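Local coordinates for alpha-1,6-mannanase (Bacteroides thetaiotaomicron, PDB 4V1S), which probably hydrolyses alpha-1,6-mannosidic linkages in mannan polysaccharides, as a gut bacterial member of glycoside hydrolase family 76, at residues Arg356-Trp361 with Arg375-Ala380; Lys349-Asn354 with Thr363-Leu369; Ile343-His347 with Met383-Ala387; Lys262-Asn266 with Asp311-Ala316. All coordinates share one frame. Where two conformers were deposited one is given. Residues are numbered along the deposited sequence.

The four contacts lie in the C-terminal half of a single chain built mostly of helices, the (alpha/alpha)6 barrel of family 76. Contact 4 closes first along the chain, where helices 264-281 and 313-330 begin. The other three gather round helices 334-350 and 374-394: contact 3 joins the two helices directly, and contacts 1 and 2, whose segments alternate in sequence, fold their connecting loop inside the span that contact 3 closes. Centres of contacts 1 and 3 are about 11 Å apart and those of 1 and 2 about 10 Å. Contact 1 is also the bridge to contact 4, about 12 Å away between centres, through E359 to Y314 and G313. The long loop is thereby fastened to three successive helices.

Contact 1 (Arg356-Trp361 with Arg375-Ala380); sequences RYPEHW and RFSTVA
This is a loop-on-helix contact of the (alpha/alpha)6 barrel: the loop between helices 334-350 and 374-394 doubles back over the N-terminal part of the latter. Residues 356-358 are extended, E359 turns helical (phi/psi -65/-42), and H360 is extended again. CA atoms come closest at Y357-S377 (5.3 Å) and E359-F376 (5.4 Å). No hydrogen bond crosses directly; ring faces and waters do the joining. Y357 (chi1 m) lays its flat ring over small A380, whose CB sits 3.9 Å from the ring centroid and 6° off the normal, a CH-pi contact, while the Y357 hydroxyl hydrogen-bonds that of Y384. F376 (chi1 m) offers a face to the E359 CB, 3.8 Å from the ring centroid. E359 OE2 lies 4.2 Å from R375 NH2 but well out of the guanidinium plane, so no N-H points at it, and water 3 bridges the two. Y314 also holds the E359 carboxylate, and D373 pairs with R375. W361 CZ2 meets CG1 of branched V379 at 4.0 Å. Water 1 joins Y357 N (2.9 Å) to S377 OG (2.6 Å). Water 2 donates to P358 O and F376 O, both at 2.7 Å, and accepts from W361 NE1 at 2.9 Å.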
loop_
_atom_site.group_PDB
_atom_site.type_symbol
_atom_site.label_atom_id
_atom_site.label_comp_id
_atom_site.label_asym_id
_atom_site.label_seq_id
_atom_site.Cartn_x
_atom_site.Cartn_y
_atom_site.Cartn_z
ATOM N N ARG A 356 -10.170 14.151 -11.969
ATOM C CA ARG A 356 -10.444 12.844 -11.359
ATOM C C ARG A 356 -9.718 11.706 -12.056
ATOM O O ARG A 356 -9.253 11.843 -13.197
ATOM C CB ARG A 356 -11.940 12.576 -11.308
ATOM C CG ARG A 356 -12.664 13.699 -10.580
ATOM C CD ARG A 356 -14.087 13.322 -10.349
ATOM N NE ARG A 356 -14.800 14.379 -9.650
ATOM C CZ ARG A 356 -15.775 15.088 -10.165
ATOM N NH1 ARG A 356 -16.164 14.908 -11.426
ATOM N NH2 ARG A 356 -16.362 16.020 -9.436
ATOM N N TYR A 357 -9.609 10.588 -11.339
ATOM C CA TYR A 357 -8.851 9.424 -11.801
ATOM C C TYR A 357 -9.711 8.173 -11.866
ATOM O O TYR A 357 -10.590 7.955 -11.013
ATOM C CB TYR A 357 -7.625 9.189 -10.895
ATOM C CG TYR A 357 -6.637 10.301 -11.096
ATOM C CD1 TYR A 357 -6.742 11.509 -10.390
ATOM C CD2 TYR A 357 -5.647 10.194 -12.068
ATOM C CE1 TYR A 357 -5.864 12.558 -10.645
ATOM C CE2 TYR A 357 -4.752 11.233 -12.308
ATOM C CZ TYR A 357 -4.883 12.420 -11.620
ATOM O OH TYR A 357 -4.000 13.449 -11.903
ATOM N N PRO A 358 -9.457 7.337 -12.882
ATOM C CA PRO A 358 -10.177 6.097 -13.041
ATOM C C PRO A 358 -9.666 4.991 -12.115
ATOM O O PRO A 358 -8.567 5.068 -11.547
ATOM C CB PRO A 358 -9.895 5.742 -14.491
ATOM C CG PRO A 358 -8.470 6.195 -14.677
ATOM C CD PRO A 358 -8.428 7.504 -13.925
ATOM N N GLU A 359 -10.449 3.934 -12.017
ATOM C CA GLU A 359 -10.066 2.782 -11.219
ATOM C C GLU A 359 -8.820 2.062 -11.761
ATOM O O GLU A 359 -7.920 1.696 -10.981
ATOM C CB GLU A 359 -11.215 1.795 -11.166
ATOM C CG GLU A 359 -10.917 0.521 -10.413
ATOM C CD GLU A 359 -12.154 -0.262 -10.018
ATOM O OE1 GLU A 359 -13.262 -0.023 -10.560
ATOM O OE2 GLU A 359 -12.026 -1.171 -9.178
ATOM N N HIS A 360 -8.765 1.913 -13.082
ATOM C CA HIS A 360 -7.743 1.083 -13.743
ATOM C C HIS A 360 -6.716 1.982 -14.453
ATOM O O HIS A 360 -7.059 3.066 -14.943
ATOM C CB HIS A 360 -8.460 0.124 -14.702
ATOM C CG HIS A 360 -7.630 -1.027 -15.193
ATOM N ND1 HIS A 360 -7.674 -2.290 -14.630
ATOM C CD2 HIS A 360 -6.783 -1.117 -16.247
ATOM C CE1 HIS A 360 -6.876 -3.092 -15.307
ATOM N NE2 HIS A 360 -6.324 -2.398 -16.291
ATOM N N TRP A 361 -5.445 1.557 -14.469
ATOM C CA TRP A 361 -4.373 2.372 -15.031
ATOM C C TRP A 361 -3.916 1.967 -16.432
ATOM O O TRP A 361 -2.953 2.514 -16.958
ATOM C CB TRP A 361 -3.178 2.380 -14.084
ATOM C CG TRP A 361 -3.315 3.256 -12.861
ATOM C CD1 TRP A 361 -4.393 3.999 -12.465
ATOM C CD2 TRP A 361 -2.317 3.434 -11.862
ATOM N NE1 TRP A 361 -4.108 4.670 -11.298
ATOM C CE2 TRP A 361 -2.839 4.323 -10.893
ATOM C CE3 TRP A 361 -1.033 2.909 -11.677
ATOM C CZ2 TRP A 361 -2.113 4.695 -9.760
ATOM C CZ3 TRP A 361 -0.305 3.272 -10.547
ATOM C CH2 TRP A 361 -0.855 4.184 -9.596
ATOM N N ARG A 375 -10.322 5.689 -3.136
ATOM C CA ARG A 375 -9.000 5.172 -3.439
ATOM C C ARG A 375 -8.478 5.568 -4.790
ATOM O O ARG A 375 -7.241 5.573 -4.983
ATOM C CB ARG A 375 -8.754 3.701 -3.112
ATOM C CG ARG A 375 -9.690 2.813 -3.723
ATOM C CD ARG A 375 -9.901 1.456 -3.022
ATOM N NE ARG A 375 -11.019 1.152 -3.885
ATOM C CZ ARG A 375 -11.404 0.006 -4.372
ATOM N NH1 ARG A 375 -10.827 -1.131 -4.035
ATOM N NH2 ARG A 375 -12.442 0.036 -5.218
ATOM N N PHE A 376 -9.367 5.904 -5.735
ATOM C CA PHE A 376 -8.895 6.099 -7.107
ATOM C C PHE A 376 -7.948 7.319 -7.211
ATOM O O PHE A 376 -6.925 7.281 -7.903
ATOM C CB PHE A 376 -10.033 6.287 -8.108
ATOM C CG PHE A 376 -11.045 5.159 -8.195
ATOM C CD1 PHE A 376 -10.908 3.944 -7.518
ATOM C CD2 PHE A 376 -12.168 5.333 -9.027
ATOM C CE1 PHE A 376 -11.871 2.962 -7.624
ATOM C CE2 PHE A 376 -13.132 4.344 -9.141
ATOM C CZ PHE A 376 -12.990 3.151 -8.434
ATOM N N SER A 377 -8.312 8.429 -6.571
ATOM C CA SER A 377 -7.499 9.630 -6.678
ATOM C C SER A 377 -6.456 9.688 -5.577
ATOM O O SER A 377 -5.402 10.281 -5.777
ATOM C CB SER A 377 -8.332 10.907 -6.671
ATOM O OG SER A 377 -9.027 11.047 -7.902
ATOM N N THR A 378 -6.710 9.053 -4.429
ATOM C CA THR A 378 -5.722 9.140 -3.360
ATOM C C THR A 378 -4.424 8.366 -3.737
ATOM O O THR A 378 -3.324 8.801 -3.368
ATOM C CB THR A 378 -6.281 8.644 -2.034
ATOM O OG1 THR A 378 -6.736 7.297 -2.149
ATOM C CG2 THR A 378 -7.395 9.581 -1.505
ATOM N N VAL A 379 -4.540 7.231 -4.446
ATOM C CA VAL A 379 -3.333 6.535 -4.883
ATOM C C VAL A 379 -2.547 7.402 -5.868
ATOM O O VAL A 379 -1.342 7.399 -5.849
ATOM C CB VAL A 379 -3.622 5.147 -5.413
ATOM C CG1 VAL A 379 -4.526 5.169 -6.639
ATOM C CG2 VAL A 379 -2.345 4.400 -5.691
ATOM N N ALA A 380 -3.243 8.151 -6.730
ATOM C CA ALA A 380 -2.555 9.067 -7.643
ATOM C C ALA A 380 -1.808 10.163 -6.881
ATOM O O ALA A 380 -0.665 10.436 -7.164
ATOM C CB ALA A 380 -3.522 9.662 -8.640
HETATM O O HOH W 1 -11.096 9.837 -8.924
HETATM O O HOH W 2 -6.458 5.385 -9.812
HETATM O O HOH W 3 -13.975 -1.762 -7.110
#

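Contact 2 (Lys349-Asn354 with Thr363-Leu369); sequences KLRDGN and TPTTSNL
Where helix 334-350 ends, a returning loop satisfies its last carbonyls through T365, and an Asx turn at D352 follows. K349 and L350 are the last helical residues; R351, with psi 130°, leaves the helical conformation. Segment 363-369, extended apart from T366, runs alongside in the same direction, with closest CA pairs K349-P364 (4.8 Å), L350-T365 (5.0 Å) and D352-N368 (5.4 Å). T365 serves two carbonyls: its backbone N donates to K349 O (2.8 Å), and the threonine hydroxyl adds a second donor, OG1 (chi1 m) reaching L350 O (2.7 Å). K349 O also accepts from water 4 (2.9 Å), which donates its other proton to T365 O (2.7 Å). P364, lacking an amide proton, brings its CA within 3.4 Å of K349 O. D352 (chi1 p) divides its carboxylate: OD1 accepts from N354 N (2.8 Å), closing the Asx turn, and from R356 N farther on, while OD2 accepts from L369 N (2.9 Å). Water 5 lies 2.7 Å from D352 OD2 and 2.8 Å from L369 O, hydrogen-bonded to both. G353 suits the tight bend because a CB there would come within 3.0 Å of N368 OD1. L350, pointing its CB away, still brings CD2 to 3.1 Å from T363 O and packs with P358 and W361. N368 binds back to the turn: its OD1 accepts from G353 N at 2.9 Å.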
loop_
_atom_site.group_PDB
_atom_site.type_symbol
_atom_site.label_atom_id
_atom_site.label_comp_id
_atom_site.label_asym_id
_atom_site.label_seq_id
_atom_site.Cartn_x
_atom_site.Cartn_y
_atom_site.Cartn_z
ATOM N N LYS A 349 -2.440 10.997 -19.182
ATOM C CA LYS A 349 -3.405 10.148 -19.886
ATOM C C LYS A 349 -4.598 9.657 -19.058
ATOM O O LYS A 349 -5.684 9.412 -19.612
ATOM C CB LYS A 349 -2.694 8.960 -20.514
ATOM C CG LYS A 349 -1.720 9.345 -21.600
ATOM C CD LYS A 349 -2.476 9.948 -22.778
ATOM C CE LYS A 349 -1.577 10.400 -23.923
ATOM N NZ LYS A 349 -2.429 10.855 -25.062
ATOM N N LEU A 350 -4.432 9.532 -17.741
ATOM C CA LEU A 350 -5.558 9.046 -16.911
ATOM C C LEU A 350 -6.416 10.132 -16.273
ATOM O O LEU A 350 -7.627 9.952 -16.156
ATOM C CB LEU A 350 -5.063 8.082 -15.837
ATOM C CG LEU A 350 -4.315 6.844 -16.357
ATOM C CD1 LEU A 350 -3.893 5.982 -15.173
ATOM C CD2 LEU A 350 -5.175 6.029 -17.328
ATOM N N ARG A 351 -5.785 11.231 -15.853
ATOM C CA ARG A 351 -6.501 12.355 -15.267
ATOM C C ARG A 351 -7.577 12.826 -16.232
ATOM O O ARG A 351 -7.309 13.078 -17.425
ATOM C CB ARG A 351 -5.541 13.505 -14.965
ATOM C CG ARG A 351 -6.173 14.681 -14.230
ATOM C CD ARG A 351 -5.135 15.759 -13.940
ATOM N NE ARG A 351 -5.276 16.946 -14.775
ATOM C CZ ARG A 351 -4.546 17.226 -15.853
ATOM N NH1 ARG A 351 -3.599 16.398 -16.290
ATOM N NH2 ARG A 351 -4.772 18.357 -16.489
ATOM N N ASP A 352 -8.785 12.976 -15.732
ATOM C CA ASP A 352 -9.878 13.438 -16.605
ATOM C C ASP A 352 -9.995 14.970 -16.566
ATOM O O ASP A 352 -9.208 15.646 -15.919
ATOM C CB ASP A 352 -11.196 12.682 -16.344
ATOM C CG ASP A 352 -12.008 13.209 -15.146
ATOM O OD1 ASP A 352 -11.625 14.190 -14.479
ATOM O OD2 ASP A 352 -13.071 12.588 -14.893
ATOM N N GLY A 353 -10.976 15.504 -17.284
ATOM C CA GLY A 353 -11.133 16.946 -17.426
ATOM C C GLY A 353 -11.598 17.648 -16.163
ATOM O O GLY A 353 -11.521 18.882 -16.079
ATOM N N ASN A 354 -12.061 16.862 -15.180
ATOM C CA ASN A 354 -12.423 17.373 -13.858
ATOM C C ASN A 354 -11.368 17.105 -12.788
ATOM O O ASN A 354 -11.609 17.322 -11.599
ATOM C CB ASN A 354 -13.768 16.768 -13.438
ATOM C CG ASN A 354 -14.890 17.166 -14.373
ATOM O OD1 ASN A 354 -15.748 16.355 -14.736
ATOM N ND2 ASN A 354 -14.880 18.415 -14.784
ATOM N N THR A 363 -5.503 2.102 -19.571
ATOM C CA THR A 363 -5.979 2.730 -20.808
ATOM C C THR A 363 -6.261 4.225 -20.604
ATOM O O THR A 363 -6.837 4.616 -19.588
ATOM C CB THR A 363 -7.226 2.008 -21.341
ATOM O OG1 THR A 363 -8.282 2.113 -20.404
ATOM C CG2 THR A 363 -6.974 0.555 -21.544
ATOM N N PRO A 364 -5.848 5.071 -21.561
ATOM C CA PRO A 364 -6.129 6.496 -21.400
ATOM C C PRO A 364 -7.607 6.793 -21.215
ATOM O O PRO A 364 -8.485 6.115 -21.779
ATOM C CB PRO A 364 -5.606 7.111 -22.696
ATOM C CG PRO A 364 -4.557 6.176 -23.164
ATOM C CD PRO A 364 -5.013 4.805 -22.744
ATOM N N THR A 365 -7.867 7.812 -20.417
ATOM C CA THR A 365 -9.211 8.272 -20.170
ATOM C C THR A 365 -9.670 9.117 -21.352
ATOM O O THR A 365 -8.955 10.012 -21.795
ATOM C CB THR A 365 -9.242 9.087 -18.880
ATOM O OG1 THR A 365 -8.879 8.216 -17.798
ATOM C CG2 THR A 365 -10.619 9.659 -18.625
ATOM N N THR A 366 -10.854 8.814 -21.870
ATOM C CA THR A 366 -11.392 9.531 -23.029
ATOM C C THR A 366 -12.686 10.299 -22.776
ATOM O O THR A 366 -13.122 11.054 -23.633
ATOM C CB THR A 366 -11.582 8.572 -24.225
ATOM O OG1 THR A 366 -12.404 7.472 -23.832
ATOM C CG2 THR A 366 -10.227 8.051 -24.679
ATOM N N SER A 367 -13.303 10.081 -21.628
ATOM C CA SER A 367 -14.460 10.852 -21.221
ATOM C C SER A 367 -14.439 11.003 -19.703
ATOM O O SER A 367 -13.801 10.232 -18.986
ATOM C CB SER A 367 -15.756 10.184 -21.684
ATOM O OG SER A 367 -15.869 8.872 -21.170
ATOM N N ASN A 368 -15.118 12.033 -19.223
ATOM C CA ASN A 368 -15.066 12.336 -17.804
ATOM C C ASN A 368 -15.820 11.314 -16.989
ATOM O O ASN A 368 -16.857 10.795 -17.410
ATOM C CB ASN A 368 -15.580 13.754 -17.551
ATOM C CG ASN A 368 -14.657 14.809 -18.133
ATOM O OD1 ASN A 368 -13.476 14.545 -18.415
ATOM N ND2 ASN A 368 -15.179 16.007 -18.309
ATOM N N LEU A 369 -15.265 11.001 -15.826
ATOM C CA LEU A 369 -15.838 10.000 -14.929
ATOM C C LEU A 369 -17.091 10.521 -14.249
ATOM O O LEU A 369 -17.156 11.692 -13.869
ATOM C CB LEU A 369 -14.806 9.620 -13.864
ATOM C CG LEU A 369 -13.571 8.977 -14.480
ATOM C CD1 LEU A 369 -12.396 9.101 -13.539
ATOM C CD2 LEU A 369 -13.836 7.527 -14.844
HETATM O O HOH W 4 -6.375 10.654 -22.132
HETATM O O HOH W 5 -15.178 13.656 -13.667
#

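Contact 3 (Ile343-His347 with Met383-Ala387); sequences INFIH and MYMRA
Two consecutive helices of the (alpha/alpha)6 barrel, 334-350 and 374-394, cross here at -135°, with segment axes 10.6 Å apart, and meet through buried side chains without a hydrogen bond between them. CA atoms approach most closely at I343 and M383 (6.7 Å). I343 (chi1 m, chi2 t) is a branched side chain that touches M383, Y384 and A387: CD1 reaches A387 CB at 3.8 Å, CG1 lies 4.1 Å from M383 CB, and CG2 meets the edge of the Y384 ring at CD1, 3.6 Å. A387 is small enough to accept it. I346, in the same m,t rotamer, sets CG2 4.2 Å from Y384 CZ. M383 (m, m) bends its thioether away toward helix 313-330. Y384 (chi1 m, chi2 -37°) stretches across toward the other helix, where its hydroxyl bonds Y357 of the connecting loop. H347 (chi1 t) turns its ring edge to the Y384 face, offset, with centroids 5.8 Å apart and planes at 79°; the nearest approach of the pair is H347 CA to Y384 OH, 3.1 Å.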
loop_
_atom_site.group_PDB
_atom_site.type_symbol
_atom_site.label_atom_id
_atom_site.label_comp_id
_atom_site.label_asym_id
_atom_site.label_seq_id
_atom_site.Cartn_x
_atom_site.Cartn_y
_atom_site.Cartn_z
ATOM N N ILE A 343 4.273 7.402 -13.793
ATOM C CA ILE A 343 3.589 8.518 -13.096
ATOM C C ILE A 343 3.181 9.612 -14.101
ATOM O O ILE A 343 2.081 10.191 -13.999
ATOM C CB ILE A 343 4.424 9.016 -11.894
ATOM C CG1 ILE A 343 4.522 7.876 -10.858
ATOM C CG2 ILE A 343 3.776 10.239 -11.280
ATOM C CD1 ILE A 343 5.523 8.113 -9.762
ATOM N N ASN A 344 4.023 9.881 -15.094
ATOM C CA ASN A 344 3.667 10.840 -16.147
ATOM C C ASN A 344 2.429 10.402 -16.885
ATOM O O ASN A 344 1.578 11.210 -17.195
ATOM C CB ASN A 344 4.848 11.042 -17.112
ATOM C CG ASN A 344 6.034 11.781 -16.465
ATOM O OD1 ASN A 344 5.928 12.373 -15.400
ATOM N ND2 ASN A 344 7.165 11.733 -17.118
ATOM N N PHE A 345 2.336 9.099 -17.164
ATOM C CA PHE A 345 1.165 8.547 -17.817
ATOM C C PHE A 345 -0.104 8.758 -16.993
ATOM O O PHE A 345 -1.143 9.113 -17.520
ATOM C CB PHE A 345 1.378 7.057 -18.118
ATOM C CG PHE A 345 0.199 6.398 -18.788
ATOM C CD1 PHE A 345 0.037 6.455 -20.128
ATOM C CD2 PHE A 345 -0.739 5.695 -18.019
ATOM C CE1 PHE A 345 -1.035 5.822 -20.749
ATOM C CE2 PHE A 345 -1.829 5.084 -18.613
ATOM C CZ PHE A 345 -1.962 5.143 -19.994
ATOM N N ILE A 346 -0.035 8.510 -15.695
ATOM C CA ILE A 346 -1.177 8.771 -14.837
ATOM C C ILE A 346 -1.678 10.207 -15.018
ATOM O O ILE A 346 -2.857 10.434 -15.239
ATOM C CB ILE A 346 -0.824 8.494 -13.355
ATOM C CG1 ILE A 346 -0.506 7.001 -13.154
ATOM C CG2 ILE A 346 -1.996 8.893 -12.454
ATOM C CD1 ILE A 346 0.163 6.744 -11.826
ATOM N N HIS A 347 -0.790 11.170 -14.941
ATOM C CA HIS A 347 -1.191 12.593 -15.067
ATOM C C HIS A 347 -1.667 12.961 -16.471
ATOM O O HIS A 347 -2.676 13.646 -16.658
ATOM C CB HIS A 347 -0.036 13.469 -14.660
ATOM C CG HIS A 347 -0.388 14.914 -14.565
ATOM N ND1 HIS A 347 -0.084 15.821 -15.554
ATOM C CD2 HIS A 347 -1.071 15.599 -13.620
ATOM C CE1 HIS A 347 -0.528 17.015 -15.199
ATOM N NE2 HIS A 347 -1.119 16.908 -14.025
ATOM N N MET A 383 1.377 8.685 -5.492
ATOM C CA MET A 383 2.408 8.577 -6.530
ATOM C C MET A 383 3.044 9.919 -6.860
ATOM O O MET A 383 4.270 10.023 -7.014
ATOM C CB MET A 383 1.836 7.968 -7.775
ATOM C CG MET A 383 1.495 6.503 -7.620
ATOM S SD MET A 383 2.885 5.389 -7.333
ATOM C CE MET A 383 2.938 5.305 -5.560
ATOM N N TYR A 384 2.228 10.959 -6.916
ATOM C CA TYR A 384 2.801 12.277 -7.221
ATOM C C TYR A 384 3.750 12.752 -6.143
ATOM O O TYR A 384 4.771 13.361 -6.446
ATOM C CB TYR A 384 1.723 13.338 -7.508
ATOM C CG TYR A 384 0.857 13.068 -8.704
ATOM C CD1 TYR A 384 1.371 12.483 -9.860
ATOM C CD2 TYR A 384 -0.501 13.394 -8.682
ATOM C CE1 TYR A 384 0.540 12.177 -10.929
ATOM C CE2 TYR A 384 -1.337 13.174 -9.790
ATOM C CZ TYR A 384 -0.794 12.558 -10.909
ATOM O OH TYR A 384 -1.590 12.309 -11.991
ATOM N N MET A 385 3.403 12.523 -4.879
ATOM C CA MET A 385 4.260 12.943 -3.802
ATOM C C MET A 385 5.568 12.123 -3.806
ATOM O O MET A 385 6.656 12.656 -3.536
ATOM C CB MET A 385 3.547 12.837 -2.459
ATOM C CG MET A 385 4.298 13.504 -1.321
ATOM S SD MET A 385 4.401 15.271 -1.426
ATOM C CE MET A 385 2.888 15.751 -0.603
ATOM N N ARG A 386 5.452 10.823 -4.079
ATOM C CA ARG A 386 6.645 9.990 -4.220
ATOM C C ARG A 386 7.588 10.496 -5.308
ATOM O O ARG A 386 8.809 10.618 -5.114
ATOM C CB ARG A 386 6.279 8.550 -4.496
ATOM C CG ARG A 386 5.571 7.869 -3.342
ATOM C CD ARG A 386 6.539 7.488 -2.256
ATOM N NE ARG A 386 7.121 6.195 -2.508
ATOM C CZ ARG A 386 8.305 5.767 -2.109
ATOM N NH1 ARG A 386 9.106 6.558 -1.452
ATOM N NH2 ARG A 386 8.667 4.513 -2.363
ATOM N N ALA A 387 7.017 10.778 -6.452
ATOM C CA ALA A 387 7.776 11.329 -7.575
ATOM C C ALA A 387 8.428 12.672 -7.201
ATOM O O ALA A 387 9.565 12.911 -7.529
ATOM C CB ALA A 387 6.869 11.492 -8.782
#

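Contact 4 (Lys262-Asn266 with Asp311-Ala316); sequences KWSYN and DPGYFA
A nearly parallel face-to-face stack is the striking feature: the rings of Y265 and F315 lie 3.8 Å apart between centroids, with planes at 15°, and W263 adds a third ring to make an aromatic cluster at the starts of two helices. Y265 (chi1 p) and F315 (chi1 m) approach closely, Y265 CZ to F315 CE1 at 3.3 Å. W263 (chi1 m) joins them, W263 CD2 to F315 CE2 at 3.5 Å, its five-membered ring inclined at 57° to that of F315. Flat aromatic rings suit Y265 and F315 because they can stack face to face. W263 and P312 occupy the N-cap positions, and the CA atoms match Y265 with F315 (4.6 Å) and S264 with A316 (5.4 Å). Beside the rings, D311 gives the polar tie: OD2 accepts from S264 N (2.9 Å) and from S264 OG (2.7 Å, chi1 p). A carboxylate is well placed at the first amide of a helix, which has no acceptor in its own turn. D311 OD1 takes a proton from water 6 (2.7 Å), which also donates to K262 O (2.8 Å). The Y265 hydroxyl binds a glycerol, probably from the crystallisation liquor, though such molecules often mark pockets. The contact joins helices 264-281 and 313-330 of the (alpha/alpha)6 barrel, with W301 of helix 284-301 against S264 and D311, helix 202-219 against Y265 and strand 246-252 against W263.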
loop_
_atom_site.group_PDB
_atom_site.type_symbol
_atom_site.label_atom_id
_atom_site.label_comp_id
_atom_site.label_asym_id
_atom_site.label_seq_id
_atom_site.Cartn_x
_atom_site.Cartn_y
_atom_site.Cartn_z
ATOM N N LYS A 262 -3.797 -13.579 -10.518
ATOM C CA LYS A 262 -2.571 -12.823 -10.273
ATOM C C LYS A 262 -2.860 -11.334 -10.297
ATOM O O LYS A 262 -3.330 -10.804 -11.302
ATOM C CB LYS A 262 -1.526 -13.168 -11.316
ATOM C CG LYS A 262 -0.948 -14.552 -11.045
ATOM C CD LYS A 262 -0.062 -15.069 -12.131
ATOM C CE LYS A 262 0.423 -16.456 -11.751
ATOM N NZ LYS A 262 1.036 -17.156 -12.907
ATOM N N TRP A 263 -2.534 -10.679 -9.185
ATOM C CA TRP A 263 -2.679 -9.246 -9.051
ATOM C C TRP A 263 -1.318 -8.623 -8.828
ATOM O O TRP A 263 -0.496 -9.149 -8.060
ATOM C CB TRP A 263 -3.557 -8.878 -7.836
ATOM C CG TRP A 263 -4.979 -9.315 -7.970
ATOM C CD1 TRP A 263 -5.624 -10.164 -7.177
ATOM C CD2 TRP A 263 -5.941 -8.836 -8.929
ATOM N NE1 TRP A 263 -6.927 -10.321 -7.592
ATOM C CE2 TRP A 263 -7.149 -9.496 -8.669
ATOM C CE3 TRP A 263 -5.885 -7.926 -9.992
ATOM C CZ2 TRP A 263 -8.305 -9.268 -9.423
ATOM C CZ3 TRP A 263 -7.014 -7.686 -10.745
ATOM C CH2 TRP A 263 -8.226 -8.360 -10.451
ATOM N N SER A 264 -1.148 -7.430 -9.376
ATOM C CA SER A 264 0.120 -6.718 -9.261
ATOM C C SER A 264 0.593 -6.475 -7.828
ATOM O O SER A 264 1.782 -6.645 -7.558
ATOM C CB SER A 264 0.077 -5.391 -10.047
ATOM O OG SER A 264 -0.974 -4.563 -9.590
ATOM N N TYR A 265 -0.305 -6.078 -6.924
ATOM C CA TYR A 265 0.093 -5.731 -5.588
ATOM C C TYR A 265 0.544 -6.918 -4.733
ATOM O O TYR A 265 1.288 -6.755 -3.790
ATOM C CB TYR A 265 -0.981 -4.923 -4.875
ATOM C CG TYR A 265 -2.168 -5.666 -4.275
ATOM C CD1 TYR A 265 -2.766 -6.785 -4.911
ATOM C CD2 TYR A 265 -2.732 -5.224 -3.088
ATOM C CE1 TYR A 265 -3.856 -7.435 -4.366
ATOM C CE2 TYR A 265 -3.810 -5.866 -2.524
ATOM C CZ TYR A 265 -4.384 -6.969 -3.157
ATOM O OH TYR A 265 -5.451 -7.595 -2.579
ATOM N N ASN A 266 0.123 -8.117 -5.094
ATOM C CA ASN A 266 0.613 -9.313 -4.389
ATOM C C ASN A 266 2.083 -9.576 -4.744
ATOM O O ASN A 266 2.883 -9.899 -3.877
ATOM C CB ASN A 266 -0.275 -10.509 -4.674
ATOM C CG ASN A 266 -1.500 -10.504 -3.812
ATOM O OD1 ASN A 266 -1.464 -9.998 -2.676
ATOM N ND2 ASN A 266 -2.588 -11.012 -4.333
ATOM N N ASP A 311 -3.579 -2.767 -14.489
ATOM C CA ASP A 311 -4.250 -3.291 -13.313
ATOM C C ASP A 311 -4.947 -2.104 -12.641
ATOM O O ASP A 311 -4.709 -0.931 -12.986
ATOM C CB ASP A 311 -3.225 -3.930 -12.355
ATOM C CG ASP A 311 -3.597 -5.363 -11.878
ATOM O OD1 ASP A 311 -4.430 -6.065 -12.525
ATOM O OD2 ASP A 311 -2.980 -5.801 -10.860
ATOM N N PRO A 312 -5.763 -2.390 -11.621
ATOM C CA PRO A 312 -6.291 -1.292 -10.802
ATOM C C PRO A 312 -5.156 -0.474 -10.213
ATOM O O PRO A 312 -4.130 -1.043 -9.783
ATOM C CB PRO A 312 -7.071 -2.015 -9.690
ATOM C CG PRO A 312 -7.445 -3.349 -10.308
ATOM C CD PRO A 312 -6.258 -3.700 -11.157
ATOM N N GLY A 313 -5.314 0.847 -10.200
ATOM C CA GLY A 313 -4.270 1.704 -9.635
ATOM C C GLY A 313 -3.932 1.423 -8.189
ATOM O O GLY A 313 -2.771 1.443 -7.818
ATOM N N TYR A 314 -4.959 1.141 -7.397
ATOM C CA TYR A 314 -4.799 0.822 -6.005
ATOM C C TYR A 314 -4.064 -0.500 -5.769
ATOM O O TYR A 314 -3.742 -0.812 -4.615
ATOM C CB TYR A 314 -6.127 0.869 -5.232
ATOM C CG TYR A 314 -7.233 0.058 -5.839
ATOM C CD1 TYR A 314 -7.199 -1.334 -5.831
ATOM C CD2 TYR A 314 -8.263 0.665 -6.498
ATOM C CE1 TYR A 314 -8.197 -2.083 -6.423
ATOM C CE2 TYR A 314 -9.288 -0.083 -7.065
ATOM C CZ TYR A 314 -9.242 -1.457 -7.020
ATOM O OH TYR A 314 -10.217 -2.220 -7.609
ATOM N N PHE A 315 -3.776 -1.240 -6.849
ATOM C CA PHE A 315 -2.866 -2.392 -6.850
ATOM C C PHE A 315 -1.529 -2.049 -7.509
ATOM O O PHE A 315 -0.452 -2.315 -6.960
ATOM C CB PHE A 315 -3.448 -3.604 -7.588
ATOM C CG PHE A 315 -4.598 -4.272 -6.896
ATOM C CD1 PHE A 315 -4.909 -4.049 -5.552
ATOM C CD2 PHE A 315 -5.359 -5.223 -7.612
ATOM C CE1 PHE A 315 -5.955 -4.747 -4.971
ATOM C CE2 PHE A 315 -6.418 -5.905 -7.024
ATOM C CZ PHE A 315 -6.744 -5.638 -5.706
ATOM N N ALA A 316 -1.605 -1.443 -8.690
ATOM C CA ALA A 316 -0.413 -1.309 -9.564
ATOM C C ALA A 316 0.632 -0.336 -9.035
ATOM O O ALA A 316 1.781 -0.458 -9.377
ATOM C CB ALA A 316 -0.805 -0.911 -10.976
HETATM O O HOH W 6 -3.988 -8.652 -12.900
#